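Local coordinates for malonyl coenzyme A-acyl carrier protein transacylase (Helicobacter pylori, PDB 2H1Y) that probably transfers the malonyl group of malonyl-CoA to holo acyl carrier protein, giving malonyl-ACP and releasing coenzyme A, at residues 137-148 with 197-208; 264-272 with 289-297. One frame throughout, in Å; residues are numbered along the deposited sequence.

Contact 1. Residues 137-148 with 197-208; sequences CANKDASMMVVL and AKRVVFLEMSVA
Antiparallel strand pairing joins M145, V146 and V147 to F202, V201 and V200, setting strand 199-202 along strand 142-148 as an outermost strand of its sheet. V146 and V201 form the hydrogen-bonded pair: V146 N reaches V201 O at 2.6 Å, arriving almost in line with the carbonyl bond, and V201 N returns to V146 O at 3.0 Å, within the carbonyl plane. On either side along the strands, L203 N bonds to M144 O (2.8 Å) and K198 N to L148 O (2.9 Å), so backbone bonds run from M144 to L148 along the pair. M145 and F202 are a non-hydrogen-bonded pair, and their side chains lie together. With CG of M145 anti to the backbone N (chi1 174°), its extended chain passes across the phenyl ring; CG sits over the ring centre, 4.3 Å from the centroid of F202. The same extended chain carries SD to 3.7 Å from F202 CZ in an oblique Met-aromatic contact, and against CG1 of V200.

The four-stranded antiparallel sheet has the ferredoxin-like order 2-3-1-4, with 142-148 an inner strand bonded on its other edge to strand 175-179. M145, V147, V200 and F202 point to the same face of this sheet, where L192 of helix 189-195 packs on M145 and V147, while K182 makes a cation-pi contact with F202. At the edge of that ring, in its plane, lies S143 OG, which makes a weak hydrogen bond to M205 O.

Toward C137 and A208 the segments stay together through smaller groups. A142 CB meets A208 CB at 4.0 Å. A208 N donates to C137 SG at 3.2 Å along a nearly straight path (163°).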
loop_
_atom_site.group_PDB
_atom_site.type_symbol
_atom_site.label_atom_id
_atom_site.label_comp_id
_atom_site.label_asym_id
_atom_site.label_seq_id
_atom_site.Cartn_x
_atom_site.Cartn_y
_atom_site.Cartn_z
ATOM N N CYS A 137 -6.108 14.812 10.301
ATOM C CA CYS A 137 -7.467 14.885 9.745
ATOM C C CYS A 137 -8.585 15.057 10.784
ATOM O O CYS A 137 -9.712 15.407 10.434
ATOM C CB CYS A 137 -7.757 13.677 8.835
ATOM S SG CYS A 137 -6.853 13.674 7.278
ATOM N N ALA A 138 -8.266 14.805 12.049
ATOM C CA ALA A 138 -9.189 15.003 13.170
ATOM C C ALA A 138 -9.924 16.317 13.046
ATOM O O ALA A 138 -9.337 17.331 12.662
ATOM C CB ALA A 138 -8.426 14.964 14.504
ATOM N N ASN A 139 -11.207 16.296 13.387
ATOM C CA ASN A 139 -12.036 17.503 13.411
ATOM C C ASN A 139 -11.987 18.247 12.068
ATOM O O ASN A 139 -11.832 19.475 12.031
ATOM C CB ASN A 139 -11.634 18.456 14.567
ATOM C CG ASN A 139 -11.335 17.718 15.885
ATOM O OD1 ASN A 139 -12.229 17.112 16.501
ATOM N ND2 ASN A 139 -10.072 17.781 16.323
ATOM N N LYS A 140 -12.085 17.503 10.969
ATOM C CA LYS A 140 -12.190 18.122 9.651
ATOM C C LYS A 140 -13.350 17.531 8.858
ATOM O O LYS A 140 -13.830 18.128 7.883
ATOM C CB LYS A 140 -10.880 17.969 8.894
ATOM C CG LYS A 140 -9.854 19.036 9.218
ATOM C CD LYS A 140 -10.137 20.306 8.411
ATOM C CE LYS A 140 -8.891 20.775 7.674
ATOM N NZ LYS A 140 -9.238 21.349 6.332
ATOM N N ASP A 141 -13.803 16.370 9.329
ATOM C CA ASP A 141 -14.789 15.532 8.656
ATOM C C ASP A 141 -14.250 15.050 7.310
ATOM O O ASP A 141 -14.858 15.249 6.245
ATOM C CB ASP A 141 -16.149 16.221 8.513
ATOM C CG ASP A 141 -17.280 15.217 8.241
ATOM O OD1 ASP A 141 -17.202 14.090 8.768
ATOM O OD2 ASP A 141 -18.231 15.545 7.492
ATOM N N ALA A 142 -13.091 14.412 7.382
ATOM C CA ALA A 142 -12.364 14.038 6.194
ATOM C C ALA A 142 -12.771 12.641 5.789
ATOM O O ALA A 142 -13.060 11.793 6.640
ATOM C CB ALA A 142 -10.870 14.106 6.452
ATOM N N SER A 143 -12.807 12.407 4.485
ATOM C CA SER A 143 -13.033 11.074 3.981
ATOM C C SER A 143 -12.423 10.848 2.604
ATOM O O SER A 143 -11.845 11.757 2.004
ATOM C CB SER A 143 -14.525 10.762 3.942
ATOM O OG SER A 143 -14.688 9.359 3.835
ATOM N N MET A 144 -12.548 9.613 2.126
ATOM C CA MET A 144 -12.179 9.250 0.766
ATOM C C MET A 144 -13.334 8.545 0.036
ATOM O O MET A 144 -14.155 7.854 0.659
ATOM C CB MET A 144 -10.884 8.442 0.780
ATOM C CG MET A 144 -9.661 9.353 0.939
ATOM S SD MET A 144 -8.132 8.505 1.282
ATOM C CE MET A 144 -7.546 8.084 -0.348
ATOM N N MET A 145 -13.420 8.736 -1.275
ATOM C CA MET A 145 -14.585 8.284 -2.016
ATOM C C MET A 145 -14.213 7.643 -3.347
ATOM O O MET A 145 -13.705 8.317 -4.254
ATOM C CB MET A 145 -15.539 9.471 -2.225
ATOM C CG MET A 145 -16.746 9.197 -3.109
ATOM S SD MET A 145 -17.854 10.621 -3.278
ATOM C CE MET A 145 -16.947 11.647 -4.434
ATOM N N VAL A 146 -14.496 6.352 -3.482
ATOM C CA VAL A 146 -14.226 5.649 -4.749
ATOM C C VAL A 146 -15.250 6.048 -5.818
ATOM O O VAL A 146 -16.449 5.941 -5.605
ATOM C CB VAL A 146 -14.204 4.091 -4.583
ATOM C CG1 VAL A 146 -13.726 3.432 -5.837
ATOM C CG2 VAL A 146 -13.287 3.666 -3.488
ATOM N N VAL A 147 -14.770 6.512 -6.964
ATOM C CA VAL A 147 -15.618 6.735 -8.131
ATOM C C VAL A 147 -15.277 5.705 -9.212
ATOM O O VAL A 147 -14.133 5.357 -9.392
ATOM C CB VAL A 147 -15.465 8.171 -8.710
ATOM C CG1 VAL A 147 -16.581 8.471 -9.702
ATOM C CG2 VAL A 147 -15.477 9.225 -7.609
ATOM N N LEU A 148 -16.280 5.227 -9.938
ATOM C CA LEU A 148 -16.061 4.214 -10.965
ATOM C C LEU A 148 -16.632 4.636 -12.303
ATOM O O LEU A 148 -17.811 4.945 -12.414
ATOM C CB LEU A 148 -16.707 2.901 -10.539
ATOM C CG LEU A 148 -15.851 1.647 -10.679
ATOM C CD1 LEU A 148 -15.398 1.183 -9.269
ATOM C CD2 LEU A 148 -16.666 0.557 -11.380
ATOM N N ALA A 197 -20.604 8.198 -13.758
ATOM C CA ALA A 197 -20.203 7.354 -12.643
ATOM C C ALA A 197 -21.197 6.209 -12.490
ATOM O O ALA A 197 -22.380 6.433 -12.244
ATOM C CB ALA A 197 -20.105 8.151 -11.359
ATOM N N LYS A 198 -20.700 4.985 -12.640
ATOM C CA LYS A 198 -21.497 3.769 -12.446
ATOM C C LYS A 198 -21.594 3.352 -10.974
ATOM O O LYS A 198 -22.446 2.541 -10.628
ATOM C CB LYS A 198 -20.956 2.616 -13.306
ATOM C CG LYS A 198 -20.419 3.060 -14.676
ATOM C CD LYS A 198 -20.616 2.022 -15.780
ATOM C CE LYS A 198 -19.275 1.615 -16.431
ATOM N NZ LYS A 198 -18.394 2.760 -16.837
ATOM N N ARG A 199 -20.745 3.912 -10.112
ATOM C CA ARG A 199 -20.717 3.540 -8.686
ATOM C C ARG A 199 -19.942 4.568 -7.874
ATOM O O ARG A 199 -18.860 4.999 -8.296
ATOM C CB ARG A 199 -20.062 2.155 -8.510
ATOM C CG ARG A 199 -20.250 1.505 -7.134
ATOM C CD ARG A 199 -20.121 -0.036 -7.200
ATOM N NE ARG A 199 -18.727 -0.509 -7.195
ATOM C CZ ARG A 199 -18.353 -1.793 -7.241
ATOM N NH1 ARG A 199 -19.261 -2.759 -7.301
ATOM N NH2 ARG A 199 -17.061 -2.119 -7.235
ATOM N N VAL A 200 -20.477 4.957 -6.716
ATOM C CA VAL A 200 -19.761 5.877 -5.827
ATOM C C VAL A 200 -19.787 5.419 -4.355
ATOM O O VAL A 200 -20.757 5.645 -3.630
ATOM C CB VAL A 200 -20.242 7.351 -5.973
ATOM C CG1 VAL A 200 -19.417 8.259 -5.116
ATOM C CG2 VAL A 200 -20.143 7.826 -7.393
ATOM N N VAL A 201 -18.696 4.786 -3.924
ATOM C CA VAL A 201 -18.565 4.230 -2.573
ATOM C C VAL A 201 -17.649 5.103 -1.719
ATOM O O VAL A 201 -16.541 5.447 -2.140
ATOM C CB VAL A 201 -17.944 2.797 -2.615
ATOM C CG1 VAL A 201 -17.702 2.246 -1.197
ATOM C CG2 VAL A 201 -18.802 1.847 -3.437
ATOM N N PHE A 202 -18.105 5.450 -0.522
ATOM C CA PHE A 202 -17.245 6.077 0.478
ATOM C C PHE A 202 -16.401 5.049 1.219
ATOM O O PHE A 202 -16.926 4.074 1.742
ATOM C CB PHE A 202 -18.081 6.846 1.497
ATOM C CG PHE A 202 -18.509 8.185 1.023
ATOM C CD1 PHE A 202 -17.723 9.303 1.284
ATOM C CD2 PHE A 202 -19.692 8.332 0.301
ATOM C CE1 PHE A 202 -18.106 10.547 0.839
ATOM C CE2 PHE A 202 -20.088 9.579 -0.160
ATOM C CZ PHE A 202 -19.296 10.691 0.112
ATOM N N LEU A 203 -15.095 5.274 1.283
ATOM C CA LEU A 203 -14.230 4.421 2.087
ATOM C C LEU A 203 -14.500 4.664 3.568
ATOM O O LEU A 203 -15.095 5.662 3.947
ATOM C CB LEU A 203 -12.755 4.623 1.719
ATOM C CG LEU A 203 -12.098 3.580 0.796
ATOM C CD1 LEU A 203 -12.976 3.154 -0.375
ATOM C CD2 LEU A 203 -10.743 4.025 0.295
ATOM N N GLU A 204 -14.079 3.727 4.399
ATOM C CA GLU A 204 -14.423 3.741 5.811
ATOM C C GLU A 204 -13.238 4.240 6.623
ATOM O O GLU A 204 -12.328 3.468 6.963
ATOM C CB GLU A 204 -14.825 2.324 6.239
ATOM C CG GLU A 204 -15.493 2.216 7.603
ATOM C CD GLU A 204 -16.406 1.006 7.685
ATOM O OE1 GLU A 204 -16.254 0.194 8.633
ATOM O OE2 GLU A 204 -17.267 0.871 6.779
ATOM N N MET A 205 -13.252 5.538 6.915
ATOM C CA MET A 205 -12.147 6.232 7.580
ATOM C C MET A 205 -12.441 7.732 7.607
ATOM O O MET A 205 -13.045 8.276 6.669
ATOM C CB MET A 205 -10.818 5.979 6.851
ATOM C CG MET A 205 -10.877 6.248 5.335
ATOM S SD MET A 205 -9.521 5.521 4.399
ATOM C CE MET A 205 -10.027 3.792 4.298
ATOM N N SER A 206 -12.022 8.390 8.685
ATOM C CA SER A 206 -12.101 9.850 8.769
ATOM C C SER A 206 -10.729 10.464 8.468
ATOM O O SER A 206 -10.228 11.291 9.246
ATOM C CB SER A 206 -12.585 10.306 10.154
ATOM O OG SER A 206 -13.212 9.255 10.869
ATOM N N VAL A 207 -10.110 10.015 7.373
ATOM C CA VAL A 207 -8.852 10.589 6.871
ATOM C C VAL A 207 -8.886 10.828 5.367
ATOM O O VAL A 207 -9.439 10.038 4.600
ATOM C CB VAL A 207 -7.557 9.771 7.247
ATOM C CG1 VAL A 207 -7.359 9.725 8.731
ATOM C CG2 VAL A 207 -7.557 8.368 6.657
ATOM N N ALA A 208 -8.305 11.943 4.959
ATOM C CA ALA A 208 -8.098 12.210 3.560
ATOM C C ALA A 208 -6.598 12.194 3.320
ATOM O O ALA A 208 -5.909 13.137 3.697
ATOM C CB ALA A 208 -8.688 13.554 3.188
#

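Contact 2. Residues 264-272 with 289-297; sequences VRYQDCVKS and LKGLNKRLS
The phenol of Y266 projects from helix 266-271 into a hollow lined by L289, L292, N293 and L296. The two helical segments cross at 73° with axes 11.2 Å apart, a wide separation that these long side chains bridge. CB of Y266 points toward 289-297, and with CG anti to the backbone N (chi1 -176°) the ring carries its hydroxyl to N293. L289 and L292 lie to one side of the ring plane, both approaching obliquely: L289 CG presses near the hydroxyl end, 3.6 Å from Y266 CZ, and L292 CD1 lies 4.0 Å from Y266 CD2. To the other side are L296 and the ring's own neighbour V270, whose CG2 rests over that face toward the rim.

L296 is the reciprocal bump. Its CD1 leans on Y266 CE2 at 4.0 Å, whereas CD2 fills the groove between the aliphatic parts of Q267 and K271, 4.0 Å from K271 CE. Its CB faces V270 CG1.

Behind this packing stand L18 and L101, from neighbouring strands of the large mixed sheet; L18 touches Y266, L289 and N293, and L101 touches Y266 and V270.

At the rim of the ring, N293 turns its amide nearly coplanar with the phenol, the planes only 8° apart. Y266 OH donates to N293 OD1 at 3.0 Å, approaching somewhat out of the amide plane, while N293 ND2 bonds to T301 OG1. The amide links the tyrosine to strand 301-304; bonded through both OD1 and ND2, it is probably restrained in rotation, and gives the hydroxyl of buried Y266 a partner in largely apolar surroundings.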
loop_
_atom_site.group_PDB
_atom_site.type_symbol
_atom_site.label_atom_id
_atom_site.label_comp_id
_atom_site.label_asym_id
_atom_site.label_seq_id
_atom_site.Cartn_x
_atom_site.Cartn_y
_atom_site.Cartn_z
ATOM N N VAL A 264 -1.723 8.965 -5.561
ATOM C CA VAL A 264 -1.077 7.686 -5.786
ATOM C C VAL A 264 -1.321 7.372 -7.250
ATOM O O VAL A 264 -2.466 7.182 -7.675
ATOM C CB VAL A 264 -1.663 6.595 -4.861
ATOM C CG1 VAL A 264 -1.206 5.175 -5.284
ATOM C CG2 VAL A 264 -1.314 6.894 -3.422
ATOM N N ARG A 265 -0.249 7.351 -8.030
ATOM C CA ARG A 265 -0.367 7.127 -9.472
ATOM C C ARG A 265 -0.130 5.677 -9.834
ATOM O O ARG A 265 0.763 5.352 -10.631
ATOM C CB ARG A 265 0.609 8.020 -10.235
ATOM C CG ARG A 265 0.341 9.495 -10.106
ATOM C CD ARG A 265 0.687 10.168 -11.398
ATOM N NE ARG A 265 2.102 10.513 -11.443
ATOM C CZ ARG A 265 2.841 10.544 -12.550
ATOM N NH1 ARG A 265 2.306 10.226 -13.723
ATOM N NH2 ARG A 265 4.124 10.886 -12.475
ATOM N N TYR A 266 -0.945 4.802 -9.258
ATOM C CA TYR A 266 -0.724 3.368 -9.376
ATOM C C TYR A 266 -0.795 2.869 -10.831
ATOM O O TYR A 266 0.033 2.043 -11.253
ATOM C CB TYR A 266 -1.661 2.574 -8.448
ATOM C CG TYR A 266 -1.359 1.112 -8.497
ATOM C CD1 TYR A 266 -0.307 0.570 -7.769
ATOM C CD2 TYR A 266 -2.088 0.267 -9.326
ATOM C CE1 TYR A 266 -0.016 -0.793 -7.854
ATOM C CE2 TYR A 266 -1.802 -1.100 -9.419
ATOM C CZ TYR A 266 -0.771 -1.620 -8.682
ATOM O OH TYR A 266 -0.491 -2.964 -8.783
ATOM N N GLN A 267 -1.780 3.376 -11.577
ATOM C CA GLN A 267 -1.890 3.163 -13.029
ATOM C C GLN A 267 -0.610 3.470 -13.837
ATOM O O GLN A 267 -0.081 2.595 -14.530
ATOM C CB GLN A 267 -3.044 3.987 -13.588
ATOM C CG GLN A 267 -3.059 4.034 -15.090
ATOM C CD GLN A 267 -4.429 4.332 -15.629
ATOM O OE1 GLN A 267 -5.017 5.379 -15.346
ATOM N NE2 GLN A 267 -4.952 3.412 -16.412
ATOM N N ASP A 268 -0.126 4.705 -13.748
ATOM C CA ASP A 268 1.088 5.107 -14.472
ATOM C C ASP A 268 2.274 4.228 -14.094
ATOM O O ASP A 268 3.070 3.843 -14.958
ATOM C CB ASP A 268 1.420 6.587 -14.245
ATOM C CG ASP A 268 0.325 7.503 -14.735
ATOM O OD1 ASP A 268 -0.300 7.148 -15.750
ATOM O OD2 ASP A 268 0.070 8.561 -14.107
ATOM N N CYS A 269 2.348 3.880 -12.809
ATOM C CA CYS A 269 3.436 3.062 -12.286
ATOM C C CYS A 269 3.479 1.682 -12.911
ATOM O O CYS A 269 4.553 1.222 -13.303
ATOM C CB CYS A 269 3.348 2.955 -10.772
ATOM S SG CYS A 269 3.845 4.450 -9.933
ATOM N N VAL A 270 2.315 1.040 -13.014
ATOM C CA VAL A 270 2.238 -0.265 -13.635
ATOM C C VAL A 270 2.586 -0.164 -15.135
ATOM O O VAL A 270 3.441 -0.899 -15.636
ATOM C CB VAL A 270 0.872 -0.979 -13.356
ATOM C CG1 VAL A 270 0.796 -2.304 -14.073
ATOM C CG2 VAL A 270 0.694 -1.221 -11.875
ATOM N N LYS A 271 1.971 0.783 -15.829
ATOM C CA LYS A 271 2.170 0.930 -17.277
ATOM C C LYS A 271 3.631 1.201 -17.675
ATOM O O LYS A 271 4.193 0.492 -18.504
ATOM C CB LYS A 271 1.233 2.000 -17.840
ATOM C CG LYS A 271 -0.259 1.642 -17.733
ATOM C CD LYS A 271 -1.117 2.462 -18.700
ATOM C CE LYS A 271 -2.564 1.923 -18.751
ATOM N NZ LYS A 271 -3.586 2.958 -19.172
ATOM N N SER A 272 4.260 2.193 -17.061
ATOM C CA SER A 272 5.670 2.491 -17.344
ATOM C C SER A 272 6.618 1.316 -17.051
ATOM O O SER A 272 7.803 1.385 -17.351
ATOM C CB SER A 272 6.130 3.735 -16.565
ATOM O OG SER A 272 5.246 4.839 -16.759
ATOM N N LEU A 289 -4.317 -5.627 -5.489
ATOM C CA LEU A 289 -3.450 -5.246 -6.598
ATOM C C LEU A 289 -3.512 -6.270 -7.756
ATOM O O LEU A 289 -3.396 -5.898 -8.937
ATOM C CB LEU A 289 -2.023 -4.971 -6.123
ATOM C CG LEU A 289 -1.583 -3.557 -5.712
ATOM C CD1 LEU A 289 -2.619 -2.719 -4.977
ATOM C CD2 LEU A 289 -0.268 -3.575 -4.941
ATOM N N LYS A 290 -3.729 -7.542 -7.434
ATOM C CA LYS A 290 -4.128 -8.504 -8.469
ATOM C C LYS A 290 -5.319 -8.001 -9.295
ATOM O O LYS A 290 -5.313 -8.110 -10.526
ATOM C CB LYS A 290 -4.507 -9.852 -7.859
ATOM C CG LYS A 290 -4.411 -10.986 -8.838
ATOM C CD LYS A 290 -4.933 -12.284 -8.259
ATOM C CE LYS A 290 -4.620 -13.420 -9.215
ATOM N NZ LYS A 290 -5.189 -14.708 -8.740
ATOM N N GLY A 291 -6.330 -7.467 -8.592
ATOM C CA GLY A 291 -7.547 -6.924 -9.188
ATOM C C GLY A 291 -7.244 -5.746 -10.084
ATOM O O GLY A 291 -7.587 -5.776 -11.263
ATOM N N LEU A 292 -6.565 -4.728 -9.547
ATOM C CA LEU A 292 -6.254 -3.540 -10.323
ATOM C C LEU A 292 -5.458 -3.837 -11.593
ATOM O O LEU A 292 -5.633 -3.155 -12.593
ATOM C CB LEU A 292 -5.549 -2.490 -9.474
ATOM C CG LEU A 292 -6.304 -1.904 -8.270
ATOM C CD1 LEU A 292 -5.432 -0.885 -7.520
ATOM C CD2 LEU A 292 -7.680 -1.271 -8.641
ATOM N N ASN A 293 -4.601 -4.850 -11.559
ATOM C CA ASN A 293 -3.820 -5.238 -12.737
ATOM C C ASN A 293 -4.628 -5.921 -13.830
ATOM O O ASN A 293 -4.235 -5.893 -14.988
ATOM C CB ASN A 293 -2.645 -6.138 -12.369
ATOM C CG ASN A 293 -1.587 -5.421 -11.536
ATOM O OD1 ASN A 293 -1.669 -4.209 -11.266
ATOM N ND2 ASN A 293 -0.592 -6.180 -11.111
ATOM N N LYS A 294 -5.740 -6.554 -13.473
ATOM C CA LYS A 294 -6.612 -7.149 -14.485
ATOM C C LYS A 294 -6.853 -6.109 -15.554
ATOM O O LYS A 294 -6.699 -6.397 -16.739
ATOM C CB LYS A 294 -7.959 -7.592 -13.887
ATOM C CG LYS A 294 -7.916 -8.849 -13.013
ATOM C CD LYS A 294 -7.150 -9.995 -13.681
ATOM C CE LYS A 294 -7.039 -11.188 -12.752
ATOM N NZ LYS A 294 -6.637 -12.394 -13.511
ATOM N N ARG A 295 -7.181 -4.887 -15.116
ATOM C CA ARG A 295 -7.499 -3.784 -16.025
ATOM C C ARG A 295 -6.251 -3.082 -16.583
ATOM O O ARG A 295 -6.362 -2.214 -17.436
ATOM C CB ARG A 295 -8.388 -2.729 -15.339
ATOM C CG ARG A 295 -9.476 -3.233 -14.375
ATOM C CD ARG A 295 -10.787 -3.611 -15.074
ATOM N NE ARG A 295 -10.858 -5.065 -15.202
ATOM C CZ ARG A 295 -10.631 -5.729 -16.329
ATOM N NH1 ARG A 295 -10.372 -5.061 -17.449
ATOM N NH2 ARG A 295 -10.679 -7.055 -16.340
ATOM N N LEU A 296 -5.070 -3.474 -16.115
ATOM C CA LEU A 296 -3.841 -2.728 -16.412
ATOM C C LEU A 296 -2.748 -3.496 -17.146
ATOM O O LEU A 296 -1.832 -2.894 -17.687
ATOM C CB LEU A 296 -3.261 -2.202 -15.107
ATOM C CG LEU A 296 -3.992 -1.033 -14.484
ATOM C CD1 LEU A 296 -3.530 -0.872 -13.044
ATOM C CD2 LEU A 296 -3.774 0.243 -15.321
ATOM N N SER A 297 -2.826 -4.821 -17.142
ATOM C CA SER A 297 -1.749 -5.639 -17.681
ATOM C C SER A 297 -2.254 -7.032 -17.978
ATOM O O SER A 297 -3.225 -7.478 -17.384
ATOM C CB SER A 297 -0.622 -5.725 -16.653
ATOM O OG SER A 297 0.294 -6.766 -16.962
#

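Contact 1 and contact 2 share no element and lie in different parts of the chain, their centres 21 Å apart and nearest atoms about 7 Å. Contact 1 belongs to the small antiparallel sheet, contact 2 to helices packed by the large mixed sheet. Both are partly buried, but 137-148 with 197-208 buries 1016 Å² and combines repeated backbone bonds with side-chain packing, against 374 Å² for 264-272 with 289-297, where side chains alone meet. Contact 2 lies nearer the chain centre, about 13 Å against 17 Å. Strand 165-172 relates them: it is the other outermost strand of the sheet of contact 1, and F170 makes backbone bonds to V264 and Q267.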